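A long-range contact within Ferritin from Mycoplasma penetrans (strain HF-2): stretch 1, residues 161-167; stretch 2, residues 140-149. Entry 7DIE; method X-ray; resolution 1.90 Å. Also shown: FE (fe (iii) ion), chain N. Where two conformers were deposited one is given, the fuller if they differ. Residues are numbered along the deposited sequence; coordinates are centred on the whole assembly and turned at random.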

# COMPACT_ATOMS: atom_id res chain seq x y z
N ASN A 161 43.82 -1.33 -4.74
CA ASN A 161 42.81 -0.46 -4.25
C ASN A 161 42.16 0.40 -5.32
O ASN A 161 40.98 0.48 -5.36
CB ASN A 161 43.36 0.46 -3.16
CG ASN A 161 43.45 -0.21 -1.82
OD1 ASN A 161 44.13 0.24 -0.97
ND2 ASN A 161 42.76 -1.26 -1.64
N ILE A 162 42.93 1.04 -6.15
CA ILE A 162 42.33 1.95 -7.13
C ILE A 162 41.66 1.16 -8.26
O ILE A 162 40.60 1.56 -8.76
CB ILE A 162 43.37 2.96 -7.67
CG1 ILE A 162 42.66 4.08 -8.45
CG2 ILE A 162 44.42 2.30 -8.54
CD1 ILE A 162 43.41 5.38 -8.45
N VAL A 163 42.23 0.03 -8.66
CA VAL A 163 41.59 -0.78 -9.69
C VAL A 163 40.28 -1.35 -9.17
O VAL A 163 39.30 -1.48 -9.92
CB VAL A 163 42.54 -1.88 -10.18
CG1 VAL A 163 41.80 -2.85 -11.13
CG2 VAL A 163 43.75 -1.25 -10.89
N GLY A 164 40.21 -1.67 -7.87
CA GLY A 164 38.97 -2.15 -7.29
C GLY A 164 37.83 -1.17 -7.45
O GLY A 164 36.67 -1.57 -7.51
N LYS A 165 38.14 0.12 -7.54
CA LYS A 165 37.10 1.13 -7.70
C LYS A 165 36.54 1.20 -9.12
O LYS A 165 35.56 1.91 -9.34
CB LYS A 165 37.65 2.48 -7.24
CG LYS A 165 37.81 2.49 -5.73
CD LYS A 165 38.74 3.56 -5.18
CE LYS A 165 38.45 3.80 -3.70
NZ LYS A 165 39.67 4.06 -2.88
N LYS A 166 37.11 0.46 -10.07
CA LYS A 166 36.56 0.36 -11.41
C LYS A 166 35.68 -0.87 -11.60
O LYS A 166 35.16 -1.09 -12.70
CB LYS A 166 37.68 0.34 -12.45
CG LYS A 166 38.70 1.47 -12.29
CD LYS A 166 39.71 1.47 -13.43
CE LYS A 166 39.36 2.50 -14.49
NZ LYS A 166 39.65 1.97 -15.84
N LEU A 167 35.50 -1.67 -10.56
CA LEU A 167 34.66 -2.85 -10.63
C LEU A 167 33.27 -2.57 -10.07
O LEU A 167 33.07 -1.60 -9.34
CB LEU A 167 35.33 -4.00 -9.89
CG LEU A 167 36.79 -4.26 -10.24
CD1 LEU A 167 37.37 -5.33 -9.31
CD2 LEU A 167 36.92 -4.68 -11.69
FE FE N . 43.36 8.21 -17.50
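Stretch 2 (140-149) EEISDVWTYV

Stretch 2 is helical throughout, from Glu140 to Val149, and belongs to a longer helix that extends beyond it in both directions. Its regular i to i+4 backbone hydrogen bonds run from Asp144 N to Glu140 O (2.8 Å) through Val149 N to Val145 O (3.0 Å). Stretch 1 enters as helix at Asn161 and then tightens into a type I beta turn from Gly164 to Leu167. From Ile162 onward the backbone bonds are i to i+3: Lys165 N to Ile162 O at 3.1 Å, Lys166 N to Val163 O at 2.9 Å and, closing the turn, Leu167 N to Gly164 O at 3.3 Å.

The two segments run in opposite senses: as stretch 1 advances, its nearest neighbours step backward along stretch 2. Ile162 CA lies 7.9 Å from Tyr148 CA, Val163 CA lies 6.9 Å from Val145 CA, and Lys166 CA lies 8.6 Å from Glu141 CA. Together the stretches bury 359 Å², summed over both sides.

The Ile162 and Val163 part of this register is apolar. The CA-to-CB bond of Ile162, whose chi1 is in the t rotamer, points toward stretch 2, and Ile162 CG2 sits over one face of the Tyr148 ring, 3.6 Å from Tyr148 CD2. Ile162 CG2 is 4.0 Å from the centroid of the Tyr148 ring and 28° off its normal, a CH-pi contact. The CA-to-CB bond of Val163 points sideways, yet Val163 CG2 packs 3.9 Å from Val145 CG1 and also reaches the edge of the tyrosine ring, 4.2 Å from Tyr148 CD2. Tyr148 thus serves both residues, and it has the largest area covered by stretch 1 of any residue in stretch 2.

Lys166 carries the contact onward from the turn. Its aliphatic part reaches across to the helix, with Lys166 CD 3.9 Å from Val145 CG2 and 4.2 Å from Tyr148 CE2, near the plane of the ring. This course brings the ammonium group to Glu141, where Lys166 NZ forms a salt bridge with Glu141 OE1 at 2.7 Å, also a hydrogen bond, and donates a weak hydrogen bond to Glu141 O at 3.0 Å. The CA-to-CB bond of Glu141 points sideways, but the end of its side chain comes nearer and meets the lysine. Asp144 is less closely engaged: Asp144 OD2 is 4.3 Å from Lys166 NZ, beyond salt-bridge distance, while Asp144 OD1 binds the iron (FE) at 1.9 Å, in keeping with a ferritin. The lysine charge therefore lies close to a metal-binding carboxylate while pairing directly with Glu141.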

# COMPACT_ATOMS: atom_id res chain seq x y z
N GLU A 140 40.34 3.92 -23.02
CA GLU A 140 40.54 4.76 -21.84
C GLU A 140 40.64 3.92 -20.57
O GLU A 140 41.46 4.19 -19.69
CB GLU A 140 39.41 5.78 -21.69
CG GLU A 140 39.64 6.72 -20.51
CD GLU A 140 38.51 7.70 -20.32
OE1 GLU A 140 37.34 7.27 -20.21
OE2 GLU A 140 38.78 8.92 -20.30
N GLU A 141 39.77 2.91 -20.44
CA GLU A 141 39.78 2.06 -19.25
C GLU A 141 41.11 1.33 -19.10
O GLU A 141 41.68 1.29 -18.01
CB GLU A 141 38.64 1.03 -19.34
CG GLU A 141 37.27 1.60 -19.02
CD GLU A 141 36.80 1.15 -17.64
OE1 GLU A 141 37.07 1.86 -16.64
OE2 GLU A 141 36.17 0.07 -17.55
N ILE A 142 41.59 0.72 -20.17
CA ILE A 142 42.86 0.01 -20.08
C ILE A 142 44.00 1.00 -19.88
O ILE A 142 44.91 0.76 -19.07
CB ILE A 142 43.04 -0.87 -21.33
CG1 ILE A 142 42.13 -2.09 -21.17
CG2 ILE A 142 44.52 -1.28 -21.49
CD1 ILE A 142 41.88 -2.82 -22.42
N SER A 143 43.95 2.12 -20.59
CA SER A 143 44.94 3.19 -20.43
C SER A 143 45.01 3.70 -18.99
O SER A 143 46.10 3.95 -18.47
CB SER A 143 44.60 4.33 -21.39
OG SER A 143 45.62 5.31 -21.41
N ASP A 144 43.86 3.85 -18.33
CA ASP A 144 43.87 4.31 -16.94
C ASP A 144 44.60 3.32 -16.04
O ASP A 144 45.42 3.71 -15.20
CB ASP A 144 42.44 4.54 -16.44
CG ASP A 144 41.80 5.80 -17.02
OD1 ASP A 144 42.49 6.57 -17.72
OD2 ASP A 144 40.60 6.01 -16.79
N VAL A 145 44.32 2.02 -16.21
CA VAL A 145 44.98 1.01 -15.37
C VAL A 145 46.46 0.90 -15.72
O VAL A 145 47.30 0.70 -14.84
CB VAL A 145 44.25 -0.34 -15.50
CG1 VAL A 145 44.94 -1.41 -14.64
CG2 VAL A 145 42.79 -0.19 -15.08
N TRP A 146 46.81 1.04 -17.00
CA TRP A 146 48.22 1.13 -17.36
C TRP A 146 48.91 2.28 -16.62
O TRP A 146 50.00 2.12 -16.06
CB TRP A 146 48.35 1.31 -18.89
CG TRP A 146 49.76 1.24 -19.41
CD1 TRP A 146 50.38 0.16 -19.97
CD2 TRP A 146 50.73 2.31 -19.42
NE1 TRP A 146 51.68 0.49 -20.33
CE2 TRP A 146 51.91 1.80 -20.00
CE3 TRP A 146 50.70 3.64 -18.99
CZ2 TRP A 146 53.06 2.58 -20.15
CZ3 TRP A 146 51.85 4.42 -19.14
CH2 TRP A 146 53.01 3.88 -19.71
N THR A 147 48.26 3.45 -16.59
CA THR A 147 48.80 4.59 -15.85
C THR A 147 49.01 4.26 -14.38
O THR A 147 50.06 4.59 -13.80
CB THR A 147 47.87 5.80 -15.99
OG1 THR A 147 47.83 6.22 -17.36
CG2 THR A 147 48.37 6.97 -15.13
N TYR A 148 48.03 3.61 -13.74
CA TYR A 148 48.18 3.30 -12.32
C TYR A 148 49.38 2.40 -12.08
O TYR A 148 50.18 2.65 -11.18
CB TYR A 148 46.93 2.62 -11.76
CG TYR A 148 45.64 3.39 -11.93
CD1 TYR A 148 45.65 4.77 -11.95
CD2 TYR A 148 44.43 2.72 -12.09
CE1 TYR A 148 44.47 5.48 -12.12
CE2 TYR A 148 43.25 3.42 -12.25
CZ TYR A 148 43.29 4.80 -12.26
OH TYR A 148 42.12 5.50 -12.43
N VAL A 149 49.51 1.33 -12.87
CA VAL A 149 50.58 0.38 -12.57
C VAL A 149 51.96 0.90 -12.98
O VAL A 149 52.97 0.39 -12.50
CB VAL A 149 50.35 -1.00 -13.21
CG1 VAL A 149 48.98 -1.57 -12.81
CG2 VAL A 149 50.53 -0.97 -14.70
O HOH W 1 45.52 7.73 -18.09
O HOH W 2 43.43 8.73 -15.68